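Local coordinates for protein immunomodulatory active chitinase (Trichuris suis, PDB 6G9C) that probably binds and hydrolyses chitin as a secreted family 18 glycoside hydrolase, and displays immunomodulatory properties in inflammatory lung disease, at residues Y33-C37 / M394-G399; R46-Y52 / L370-L376; Y57-E63 / S99-K104; Y90-M94 / F139-F145. The contacts are given in a common frame with arbitrary orientation. Residue numbers count along the deposited sequence, not the author numbering.

Interaction 1: Y33-C37 / M394-G399; sequences YVRGC and MQEILG
Strand 34-37 opens the TIM barrel of this family 18 protein, and the end of helix 392-398, the last helix modelled, lies against it almost antiparallel, at 170°, with the axes 9.6 Å apart at closest approach. Y33 lies nearest L398 (CA-CA 6.2 Å), R35 nearest M394 (CA-CA 6.5 Å). Y33, extended and with chi1 m, turns one ring face to L398 (m, t), whose CD2 sits 4.0 Å from the ring centroid in a CH-pi contact. V34 points away and R35 comes back to the helix: its side chain (m, t, m) brings CD to 3.6 Å from M394 C, while Q395 CG covers a guanidinium face, 3.4 Å from R35 NH1. That NH1 is hydrogen-bonded to N60 O. M394 (m, t, m) carries CE to 3.4 Å from G36 O and 3.7 Å from C37 SG. No hydrogen bond joins the segments. The helix follows strand 364-368 and covers its seam with strand 34-40, which closes the barrel, and L398 touches helix 347-360.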
# COMPACT_ATOMS: atom_id res chain seq x y z
N TYR A 33 3.98 12.47 -20.43
CA TYR A 33 4.06 11.22 -21.18
C TYR A 33 3.78 10.04 -20.26
O TYR A 33 4.30 9.97 -19.14
CB TYR A 33 5.43 11.05 -21.85
CG TYR A 33 5.66 12.04 -22.98
CD1 TYR A 33 5.02 11.90 -24.20
CD2 TYR A 33 6.49 13.14 -22.80
CE1 TYR A 33 5.22 12.81 -25.23
CE2 TYR A 33 6.70 14.06 -23.82
CZ TYR A 33 6.06 13.88 -25.03
OH TYR A 33 6.26 14.79 -26.05
N VAL A 34 2.93 9.11 -20.73
CA VAL A 34 2.75 7.83 -20.06
C VAL A 34 4.03 7.01 -20.18
O VAL A 34 4.64 6.95 -21.25
CB VAL A 34 1.56 7.07 -20.70
CG1 VAL A 34 1.55 5.61 -20.29
CG2 VAL A 34 0.23 7.75 -20.36
N ARG A 35 4.43 6.36 -19.09
CA ARG A 35 5.52 5.38 -19.11
C ARG A 35 5.01 4.09 -18.47
O ARG A 35 4.80 4.05 -17.26
CB ARG A 35 6.76 5.90 -18.39
CG ARG A 35 7.28 7.19 -19.00
CD ARG A 35 8.52 7.70 -18.27
NE ARG A 35 8.18 8.34 -17.00
CZ ARG A 35 8.47 7.83 -15.81
NH1 ARG A 35 9.09 6.67 -15.72
NH2 ARG A 35 8.12 8.48 -14.71
N GLY A 36 4.81 3.05 -19.28
CA GLY A 36 4.30 1.79 -18.76
C GLY A 36 5.26 0.62 -18.90
O GLY A 36 6.13 0.63 -19.77
N CYS A 37 5.09 -0.41 -18.06
CA CYS A 37 5.94 -1.59 -18.07
C CYS A 37 5.12 -2.81 -17.76
O CYS A 37 4.38 -2.81 -16.77
CB CYS A 37 7.07 -1.50 -17.03
SG CYS A 37 8.13 -0.06 -17.18
N MET A 394 13.02 5.51 -20.95
CA MET A 394 11.71 6.17 -20.88
C MET A 394 11.75 7.35 -19.91
O MET A 394 11.47 8.49 -20.29
CB MET A 394 10.62 5.16 -20.48
CG MET A 394 10.30 4.14 -21.55
SD MET A 394 8.70 3.33 -21.26
CE MET A 394 8.98 2.55 -19.68
N GLN A 395 12.10 7.08 -18.66
CA GLN A 395 12.27 8.15 -17.68
C GLN A 395 13.27 9.20 -18.15
O GLN A 395 13.03 10.41 -18.01
CB GLN A 395 12.72 7.55 -16.35
CG GLN A 395 12.07 8.14 -15.13
CD GLN A 395 12.44 9.57 -14.92
OE1 GLN A 395 13.57 9.97 -15.21
NE2 GLN A 395 11.50 10.35 -14.41
N GLU A 396 14.40 8.77 -18.71
CA GLU A 396 15.47 9.71 -19.01
C GLU A 396 15.10 10.67 -20.12
O GLU A 396 15.52 11.82 -20.11
CB GLU A 396 16.75 8.97 -19.39
CG GLU A 396 17.43 8.28 -18.24
CD GLU A 396 18.53 7.34 -18.71
OE1 GLU A 396 19.00 7.50 -19.85
OE2 GLU A 396 18.91 6.44 -17.93
N ILE A 397 14.31 10.21 -21.09
CA ILE A 397 13.97 11.00 -22.26
C ILE A 397 12.59 11.63 -22.13
O ILE A 397 12.41 12.80 -22.43
CB ILE A 397 14.08 10.14 -23.54
CG1 ILE A 397 15.51 9.63 -23.72
CG2 ILE A 397 13.62 10.94 -24.76
CD1 ILE A 397 15.66 8.53 -24.77
N LEU A 398 11.59 10.86 -21.69
CA LEU A 398 10.25 11.40 -21.56
C LEU A 398 10.01 12.12 -20.24
O LEU A 398 9.01 12.82 -20.11
CB LEU A 398 9.20 10.30 -21.74
CG LEU A 398 9.25 9.54 -23.08
CD1 LEU A 398 8.25 8.41 -23.10
CD2 LEU A 398 9.04 10.48 -24.25
N GLY A 399 10.90 11.97 -19.27
CA GLY A 399 10.84 12.75 -18.04
C GLY A 399 9.91 12.18 -16.99
O GLY A 399 9.64 12.83 -15.98

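Interaction 2: R46-Y52 / L370-L376; sequences RPGNGKY and LDYDDFL. With EDO (1,2-ethanediol), chain C.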
# COMPACT_ATOMS: atom_id res chain seq x y z
N ARG A 46 12.51 -18.48 -14.69
CA ARG A 46 13.78 -18.48 -15.41
C ARG A 46 14.94 -18.76 -14.45
O ARG A 46 14.88 -18.40 -13.27
CB ARG A 46 14.01 -17.14 -16.09
CG ARG A 46 12.80 -16.69 -16.85
CD ARG A 46 13.17 -16.07 -18.16
NE ARG A 46 11.97 -15.99 -18.98
CZ ARG A 46 11.29 -14.87 -19.22
NH1 ARG A 46 11.71 -13.72 -18.73
NH2 ARG A 46 10.20 -14.92 -19.97
N PRO A 47 15.99 -19.41 -14.94
CA PRO A 47 17.10 -19.81 -14.06
C PRO A 47 18.07 -18.66 -13.79
O PRO A 47 18.11 -17.67 -14.52
CB PRO A 47 17.79 -20.92 -14.86
CG PRO A 47 17.56 -20.50 -16.29
CD PRO A 47 16.19 -19.87 -16.32
N GLY A 48 18.84 -18.83 -12.71
CA GLY A 48 20.00 -17.98 -12.44
C GLY A 48 19.67 -16.50 -12.45
O GLY A 48 18.68 -16.06 -11.85
N ASN A 49 20.49 -15.72 -13.17
CA ASN A 49 20.34 -14.27 -13.21
C ASN A 49 19.23 -13.81 -14.14
O ASN A 49 19.00 -12.60 -14.26
CB ASN A 49 21.67 -13.62 -13.60
CG ASN A 49 22.74 -13.76 -12.52
OD1 ASN A 49 22.43 -13.96 -11.35
ND2 ASN A 49 24.01 -13.66 -12.92
N GLY A 50 18.54 -14.75 -14.80
CA GLY A 50 17.32 -14.42 -15.52
C GLY A 50 16.07 -14.43 -14.67
O GLY A 50 15.03 -13.92 -15.10
N LYS A 51 16.13 -15.03 -13.47
CA LYS A 51 14.94 -15.05 -12.63
C LYS A 51 14.56 -13.63 -12.20
O LYS A 51 15.38 -12.91 -11.64
CB LYS A 51 15.17 -15.92 -11.40
CG LYS A 51 13.94 -16.01 -10.49
CD LYS A 51 14.34 -16.48 -9.10
CE LYS A 51 13.14 -16.58 -8.17
NZ LYS A 51 12.35 -17.81 -8.44
N TYR A 52 13.30 -13.25 -12.46
CA TYR A 52 12.82 -11.90 -12.17
C TYR A 52 11.83 -11.96 -11.02
O TYR A 52 10.81 -12.65 -11.11
CB TYR A 52 12.18 -11.25 -13.40
CG TYR A 52 11.91 -9.77 -13.21
CD1 TYR A 52 10.74 -9.32 -12.57
CD2 TYR A 52 12.81 -8.82 -13.67
CE1 TYR A 52 10.51 -7.96 -12.39
CE2 TYR A 52 12.59 -7.46 -13.49
CZ TYR A 52 11.44 -7.04 -12.86
OH TYR A 52 11.24 -5.69 -12.70
N LEU A 370 9.54 -6.02 -18.43
CA LEU A 370 10.59 -5.68 -17.48
C LEU A 370 11.67 -6.75 -17.42
O LEU A 370 12.85 -6.44 -17.19
CB LEU A 370 9.99 -5.50 -16.08
CG LEU A 370 9.17 -4.25 -15.78
CD1 LEU A 370 8.25 -4.53 -14.59
CD2 LEU A 370 10.10 -3.05 -15.50
N ASP A 371 11.29 -8.02 -17.60
CA ASP A 371 12.20 -9.12 -17.32
C ASP A 371 13.07 -9.50 -18.50
O ASP A 371 13.89 -10.41 -18.37
CB ASP A 371 11.41 -10.34 -16.84
CG ASP A 371 10.22 -10.65 -17.75
OD1 ASP A 371 10.43 -11.31 -18.79
OD2 ASP A 371 9.10 -10.22 -17.40
N TYR A 372 12.93 -8.82 -19.64
CA TYR A 372 13.83 -9.08 -20.77
C TYR A 372 14.99 -8.11 -20.85
O TYR A 372 15.96 -8.37 -21.57
CB TYR A 372 13.06 -9.02 -22.08
CG TYR A 372 12.03 -10.10 -22.30
CD1 TYR A 372 12.19 -11.38 -21.78
CD2 TYR A 372 10.89 -9.82 -23.04
CE1 TYR A 372 11.22 -12.38 -22.03
CE2 TYR A 372 9.93 -10.78 -23.28
CZ TYR A 372 10.10 -12.05 -22.78
OH TYR A 372 9.11 -12.98 -23.05
N ASP A 373 14.92 -6.98 -20.14
CA ASP A 373 16.02 -6.04 -20.06
C ASP A 373 17.13 -6.64 -19.20
O ASP A 373 16.95 -7.63 -18.49
CB ASP A 373 15.52 -4.73 -19.46
CG ASP A 373 16.37 -3.51 -19.81
OD1 ASP A 373 17.46 -3.63 -20.41
OD2 ASP A 373 15.92 -2.41 -19.44
N ASP A 374 18.30 -6.00 -19.24
CA ASP A 374 19.39 -6.36 -18.32
C ASP A 374 19.07 -5.77 -16.95
O ASP A 374 19.62 -4.76 -16.52
CB ASP A 374 20.72 -5.85 -18.88
CG ASP A 374 21.95 -6.49 -18.20
OD1 ASP A 374 21.86 -7.60 -17.63
OD2 ASP A 374 23.04 -5.87 -18.27
N PHE A 375 18.11 -6.40 -16.26
CA PHE A 375 17.56 -5.79 -15.05
C PHE A 375 18.50 -5.89 -13.85
O PHE A 375 18.34 -5.12 -12.90
CB PHE A 375 16.19 -6.38 -14.70
CG PHE A 375 16.19 -7.87 -14.50
CD1 PHE A 375 15.99 -8.72 -15.58
CD2 PHE A 375 16.38 -8.41 -13.24
CE1 PHE A 375 15.99 -10.09 -15.41
CE2 PHE A 375 16.37 -9.79 -13.05
CZ PHE A 375 16.18 -10.63 -14.15
N LEU A 376 19.47 -6.81 -13.87
CA LEU A 376 20.50 -6.82 -12.83
C LEU A 376 21.74 -6.05 -13.24
O LEU A 376 22.64 -5.88 -12.41
CB LEU A 376 20.91 -8.25 -12.47
CG LEU A 376 19.84 -9.24 -11.97
CD1 LEU A 376 20.50 -10.57 -11.62
CD2 LEU A 376 19.04 -8.68 -10.80
C1 EDO C . 7.71 -12.22 -26.26
O1 EDO C . 7.28 -12.32 -24.90
C2 EDO C . 8.46 -13.51 -26.55
O2 EDO C . 7.59 -14.64 -26.47
O HOH W 1 8.44 -12.78 -19.83
O HOH W 2 14.26 -12.95 -17.48
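A buried salt bridge beside an edge-to-face aromatic pair joins two loops, one following strand 34-40 and the other following strand 364-368. R46 NH1 donates to D371 OD1 at 2.7 Å, and two waters reinforce the link. Water 1 bridges R46 NH2 and D371 OD1, whereas water 2 accepts from R46 NH1 and donates to G50 O and D371 O. D371 OD2 is taken by T40. The edge of Y52 meets the face of F375 (centroids 4.8 Å apart, planes at 71°), with Y52 CD2 3.6 Å from F375 CG; the Y52 hydroxyl is hydrogen-bonded to Y388. The carbonyls G50 O (3.6 Å) and K51 O (3.5 Å) face the edge of F375 at CZ. Y372 OH hydrogen-bonds at 2.7 Å to O1 of an ethanediol, probably from the crystallisation liquor and shared with W368. These loops follow the adjacent first and last strands of the TIM barrel, at the C-terminal end where the family 18 substrate cleft lies; W368 probably matches the tryptophan flooring it in related chitinases.

Interaction 3: Y57-E63 / S99-K104; sequences YQANLCE and SQPDLK
In this TIM barrel, the loop entering strand 64-72 meets the loop entering strand 104-110, and the side-chain carboxamide of Q100 is the hub between them. Its OE1 accepts from Y57 OH at 2.7 Å and from N60 N at 2.9 Å, while Q100 NE2 donates to C62 O at 2.7 Å and, within its own segment, to D102 OD1 at 3.0 Å. Y57 OH in turn accepts from C62 N at 3.0 Å, which closes a polar network around the carboxamide. Q100 reaches in with chi1 and chi2 both t. K104 N donates to E63 O at 3.0 Å, where the parallel pairing of the two strands begins. The backbone register is A59 with Q100 (CA-CA 5.5 Å) and E63 with L103 (CA-CA 5.2 Å).

Two tight turns shape the facing chains: type II from Q58 to L61, with N60 at positive phi, and type I from Q100 to L103. Water 4 donates to E63 OE2 and D102 O, which links the segments near two carboxylates of like charge, E63 OE2 and D102 OD2, 4.2 Å apart. Apolar contacts are few. A59 CB lies 3.7 Å from S99 O, and L103 (t, p) packs beside Y57 and on I65 of strand 64-72. C62 forms a disulfide with C37. L103 CD1 comes to 3.7 Å from E63 O.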
# COMPACT_ATOMS: atom_id res chain seq x y z
N TYR A 57 12.22 -4.66 -9.47
CA TYR A 57 11.75 -3.40 -10.04
C TYR A 57 12.55 -2.25 -9.44
O TYR A 57 13.00 -2.31 -8.30
CB TYR A 57 10.24 -3.20 -9.78
CG TYR A 57 9.73 -1.86 -10.27
CD1 TYR A 57 9.50 -1.64 -11.62
CD2 TYR A 57 9.53 -0.80 -9.38
CE1 TYR A 57 9.06 -0.41 -12.09
CE2 TYR A 57 9.08 0.44 -9.84
CZ TYR A 57 8.87 0.63 -11.18
OH TYR A 57 8.44 1.85 -11.66
N GLN A 58 12.75 -1.20 -10.24
CA GLN A 58 13.53 -0.05 -9.82
C GLN A 58 12.64 1.18 -9.78
O GLN A 58 11.97 1.49 -10.78
CB GLN A 58 14.72 0.17 -10.77
CG GLN A 58 15.51 1.46 -10.53
CD GLN A 58 16.80 1.47 -11.35
OE1 GLN A 58 17.72 0.69 -11.10
NE2 GLN A 58 16.85 2.34 -12.35
N ALA A 59 12.63 1.88 -8.64
CA ALA A 59 11.75 3.03 -8.46
C ALA A 59 11.88 4.03 -9.61
O ALA A 59 12.99 4.32 -10.07
CB ALA A 59 12.05 3.72 -7.13
N ASN A 60 10.73 4.52 -10.08
CA ASN A 60 10.56 5.56 -11.10
C ASN A 60 10.85 5.09 -12.52
O ASN A 60 10.86 5.91 -13.44
CB ASN A 60 11.41 6.79 -10.77
CG ASN A 60 10.95 7.46 -9.50
OD1 ASN A 60 9.76 7.71 -9.32
ND2 ASN A 60 11.89 7.75 -8.61
N LEU A 61 11.10 3.80 -12.72
CA LEU A 61 11.22 3.26 -14.07
C LEU A 61 9.94 3.50 -14.88
O LEU A 61 9.99 3.95 -16.03
CB LEU A 61 11.51 1.77 -13.97
CG LEU A 61 12.43 1.01 -14.90
CD1 LEU A 61 13.76 1.70 -15.01
CD2 LEU A 61 12.56 -0.39 -14.34
N CYS A 62 8.79 3.21 -14.27
CA CYS A 62 7.49 3.23 -14.93
C CYS A 62 6.53 4.03 -14.06
O CYS A 62 6.71 4.10 -12.85
CB CYS A 62 6.91 1.81 -15.11
SG CYS A 62 8.15 0.74 -15.81
N GLU A 63 5.53 4.66 -14.68
CA GLU A 63 4.43 5.14 -13.85
C GLU A 63 3.36 4.08 -13.66
O GLU A 63 2.69 4.06 -12.62
CB GLU A 63 3.78 6.40 -14.43
CG GLU A 63 2.97 7.15 -13.37
CD GLU A 63 2.20 8.32 -13.92
OE1 GLU A 63 2.40 8.68 -15.10
OE2 GLU A 63 1.38 8.88 -13.16
N SER A 99 8.64 2.77 -2.31
CA SER A 99 9.71 3.61 -2.82
C SER A 99 9.28 4.48 -4.00
O SER A 99 10.06 5.31 -4.45
CB SER A 99 10.93 2.76 -3.20
OG SER A 99 10.53 1.51 -3.71
N GLN A 100 8.05 4.31 -4.48
CA GLN A 100 7.53 5.12 -5.58
C GLN A 100 6.04 5.34 -5.36
O GLN A 100 5.19 4.61 -5.89
CB GLN A 100 7.78 4.45 -6.93
CG GLN A 100 7.50 5.36 -8.13
CD GLN A 100 7.36 4.59 -9.42
OE1 GLN A 100 8.04 3.59 -9.64
NE2 GLN A 100 6.45 5.04 -10.29
N PRO A 101 5.68 6.37 -4.58
CA PRO A 101 4.27 6.53 -4.17
C PRO A 101 3.29 6.72 -5.31
O PRO A 101 2.12 6.34 -5.17
CB PRO A 101 4.32 7.77 -3.25
CG PRO A 101 5.75 7.89 -2.83
CD PRO A 101 6.57 7.36 -3.96
N ASP A 102 3.72 7.27 -6.45
CA ASP A 102 2.81 7.50 -7.58
C ASP A 102 2.61 6.27 -8.45
O ASP A 102 1.84 6.33 -9.41
CB ASP A 102 3.32 8.66 -8.45
CG ASP A 102 4.50 8.26 -9.34
OD1 ASP A 102 5.30 7.40 -8.92
OD2 ASP A 102 4.63 8.81 -10.45
N LEU A 103 3.29 5.16 -8.16
CA LEU A 103 3.16 3.95 -8.98
C LEU A 103 1.71 3.47 -9.02
O LEU A 103 1.04 3.41 -7.99
CB LEU A 103 4.06 2.85 -8.41
CG LEU A 103 4.09 1.51 -9.14
CD1 LEU A 103 4.59 1.71 -10.56
CD2 LEU A 103 4.98 0.52 -8.39
N LYS A 104 1.23 3.14 -10.22
CA LYS A 104 -0.07 2.50 -10.40
C LYS A 104 0.15 1.09 -10.95
O LYS A 104 0.97 0.90 -11.85
CB LYS A 104 -0.95 3.29 -11.37
CG LYS A 104 -1.16 4.76 -11.01
CD LYS A 104 -1.76 4.89 -9.63
CE LYS A 104 -2.17 6.32 -9.34
NZ LYS A 104 -1.93 6.67 -7.91
O HOH W 3 7.79 8.10 -11.50
O HOH W 4 0.01 7.65 -11.23

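Interaction 4: Y90-M94 / F139-F145; sequences YPGVM and FLQQNKF
Y90 and M94, one turn apart on helix 85-94, project into the hollow where helix 126-142 ends; the former helix kinks at P91, whose N has no bond to the preceding turn. Nearest backbone approaches are Y90-N143 (CA-CA 7.3 Å) and M94-K144 (CA-CA 7.9 Å). Helix 126-142 stops in a Schellman motif: K144, the C-prime residue, takes positive phi, F145 N bonds L140 O at 3.0 Å, and N143 ND2 adds a bond to F139 O at 2.9 Å. The ring of Y90 (chi1 m) fills a pocket between F139, N143 and F145. The edge of F145 points at the face of Y90, centroids 4.9 Å apart and planes at 81°, whereas F139 meets it rim to rim, Y90 OH 3.2 Å from F139 CE2. M94 (m, m, t) sets its CE over the F145 face, 3.8 Å from the centroid, and 3.5 Å from K144 O. No hydrogen bond crosses; the contact is mainly aromatic and CH-pi, governed by shape more than by directional bonds.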
# COMPACT_ATOMS: atom_id res chain seq x y z
N TYR A 90 1.48 -10.59 -6.32
CA TYR A 90 0.69 -9.37 -6.25
C TYR A 90 1.17 -8.45 -5.13
O TYR A 90 1.45 -7.27 -5.40
CB TYR A 90 -0.81 -9.64 -6.03
CG TYR A 90 -1.59 -10.30 -7.16
CD1 TYR A 90 -1.04 -10.49 -8.43
CD2 TYR A 90 -2.90 -10.73 -6.93
CE1 TYR A 90 -1.79 -11.10 -9.44
CE2 TYR A 90 -3.64 -11.33 -7.92
CZ TYR A 90 -3.09 -11.52 -9.17
OH TYR A 90 -3.87 -12.13 -10.14
N PRO A 91 1.27 -8.90 -3.87
CA PRO A 91 1.73 -7.97 -2.83
C PRO A 91 3.18 -7.57 -3.02
O PRO A 91 3.55 -6.46 -2.63
CB PRO A 91 1.53 -8.76 -1.53
CG PRO A 91 1.57 -10.16 -1.93
CD PRO A 91 0.95 -10.22 -3.30
N GLY A 92 4.00 -8.45 -3.60
CA GLY A 92 5.37 -8.08 -3.90
C GLY A 92 5.45 -6.91 -4.86
O GLY A 92 6.27 -6.00 -4.68
N VAL A 93 4.61 -6.90 -5.89
CA VAL A 93 4.58 -5.76 -6.80
C VAL A 93 4.02 -4.53 -6.09
O VAL A 93 4.58 -3.44 -6.20
CB VAL A 93 3.79 -6.09 -8.09
CG1 VAL A 93 3.64 -4.82 -8.95
CG2 VAL A 93 4.50 -7.18 -8.89
N MET A 94 2.91 -4.69 -5.35
CA MET A 94 2.33 -3.56 -4.63
C MET A 94 3.32 -2.93 -3.66
O MET A 94 3.26 -1.72 -3.41
CB MET A 94 1.07 -3.99 -3.86
CG MET A 94 -0.04 -4.54 -4.72
SD MET A 94 -0.38 -3.53 -6.17
CE MET A 94 -1.65 -4.55 -6.94
N PHE A 139 -12.28 -9.01 -7.90
CA PHE A 139 -10.89 -9.46 -7.88
C PHE A 139 -9.94 -8.28 -7.82
O PHE A 139 -8.93 -8.33 -7.10
CB PHE A 139 -10.60 -10.31 -9.12
CG PHE A 139 -9.32 -11.09 -9.04
CD1 PHE A 139 -9.28 -12.31 -8.38
CD2 PHE A 139 -8.15 -10.61 -9.63
CE1 PHE A 139 -8.09 -13.05 -8.32
CE2 PHE A 139 -6.96 -11.33 -9.56
CZ PHE A 139 -6.93 -12.55 -8.91
N LEU A 140 -10.24 -7.21 -8.56
CA LEU A 140 -9.38 -6.03 -8.57
C LEU A 140 -9.31 -5.40 -7.19
O LEU A 140 -8.21 -5.12 -6.68
CB LEU A 140 -9.88 -5.02 -9.60
CG LEU A 140 -9.71 -5.38 -11.08
CD1 LEU A 140 -10.48 -4.40 -11.97
CD2 LEU A 140 -8.23 -5.49 -11.50
N GLN A 141 -10.47 -5.17 -6.56
CA GLN A 141 -10.48 -4.48 -5.27
C GLN A 141 -9.94 -5.37 -4.16
O GLN A 141 -9.25 -4.88 -3.26
CB GLN A 141 -11.89 -3.98 -4.93
CG GLN A 141 -12.37 -2.83 -5.82
CD GLN A 141 -13.04 -1.70 -5.03
OE1 GLN A 141 -13.87 -1.94 -4.16
NE2 GLN A 141 -12.69 -0.45 -5.36
N GLN A 142 -10.23 -6.68 -4.21
CA GLN A 142 -9.70 -7.58 -3.18
C GLN A 142 -8.18 -7.58 -3.18
O GLN A 142 -7.56 -7.75 -2.13
CB GLN A 142 -10.22 -9.01 -3.39
CG GLN A 142 -11.70 -9.22 -3.06
CD GLN A 142 -12.30 -10.49 -3.67
OE1 GLN A 142 -11.68 -11.15 -4.52
NE2 GLN A 142 -13.51 -10.84 -3.25
N ASN A 143 -7.56 -7.36 -4.34
CA ASN A 143 -6.12 -7.51 -4.48
C ASN A 143 -5.42 -6.17 -4.66
O ASN A 143 -4.21 -6.14 -4.96
CB ASN A 143 -5.81 -8.48 -5.62
CG ASN A 143 -6.20 -9.91 -5.26
OD1 ASN A 143 -5.55 -10.55 -4.43
ND2 ASN A 143 -7.29 -10.40 -5.85
N LYS A 144 -6.14 -5.06 -4.44
CA LYS A 144 -5.57 -3.72 -4.32
C LYS A 144 -5.04 -3.19 -5.65
O LYS A 144 -4.12 -2.36 -5.66
CB LYS A 144 -4.45 -3.67 -3.26
CG LYS A 144 -4.83 -4.27 -1.92
CD LYS A 144 -5.97 -3.52 -1.28
CE LYS A 144 -5.76 -3.40 0.23
NZ LYS A 144 -5.58 -4.73 0.87
N PHE A 145 -5.59 -3.65 -6.77
CA PHE A 145 -5.17 -3.12 -8.06
C PHE A 145 -5.72 -1.71 -8.28
O PHE A 145 -6.76 -1.32 -7.73
CB PHE A 145 -5.60 -4.05 -9.20
CG PHE A 145 -4.73 -5.27 -9.33
CD1 PHE A 145 -3.52 -5.20 -10.01
CD2 PHE A 145 -5.10 -6.47 -8.75
CE1 PHE A 145 -2.69 -6.31 -10.11
CE2 PHE A 145 -4.28 -7.59 -8.85
CZ PHE A 145 -3.07 -7.51 -9.53

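How the interactions relate
Interactions 1, 2 and 3 form a continuous cluster around the first barrel strand. The C37-C62 disulfide joins interactions 1 and 3, centres 11 Å apart, and R35 O lies 2.7 Å from E63 N in a probable hydrogen bond. L370 ties in interaction 2: its CG is 3.7 Å from C37 CB and its CD2 is 3.8 Å from L61 CD2. Interaction 4 stands apart on the outer helices, about 5 Å from interaction 3 at the nearest atoms. There, Q141 and Q142 hydrogen-bond to T181 and S182 of the second subunit. Ethanediol, bound by Y372 of interaction 2, is also hydrogen-bonded to W368 NE1, consistent with interaction 2 bordering the substrate cleft; the other three lie away from it.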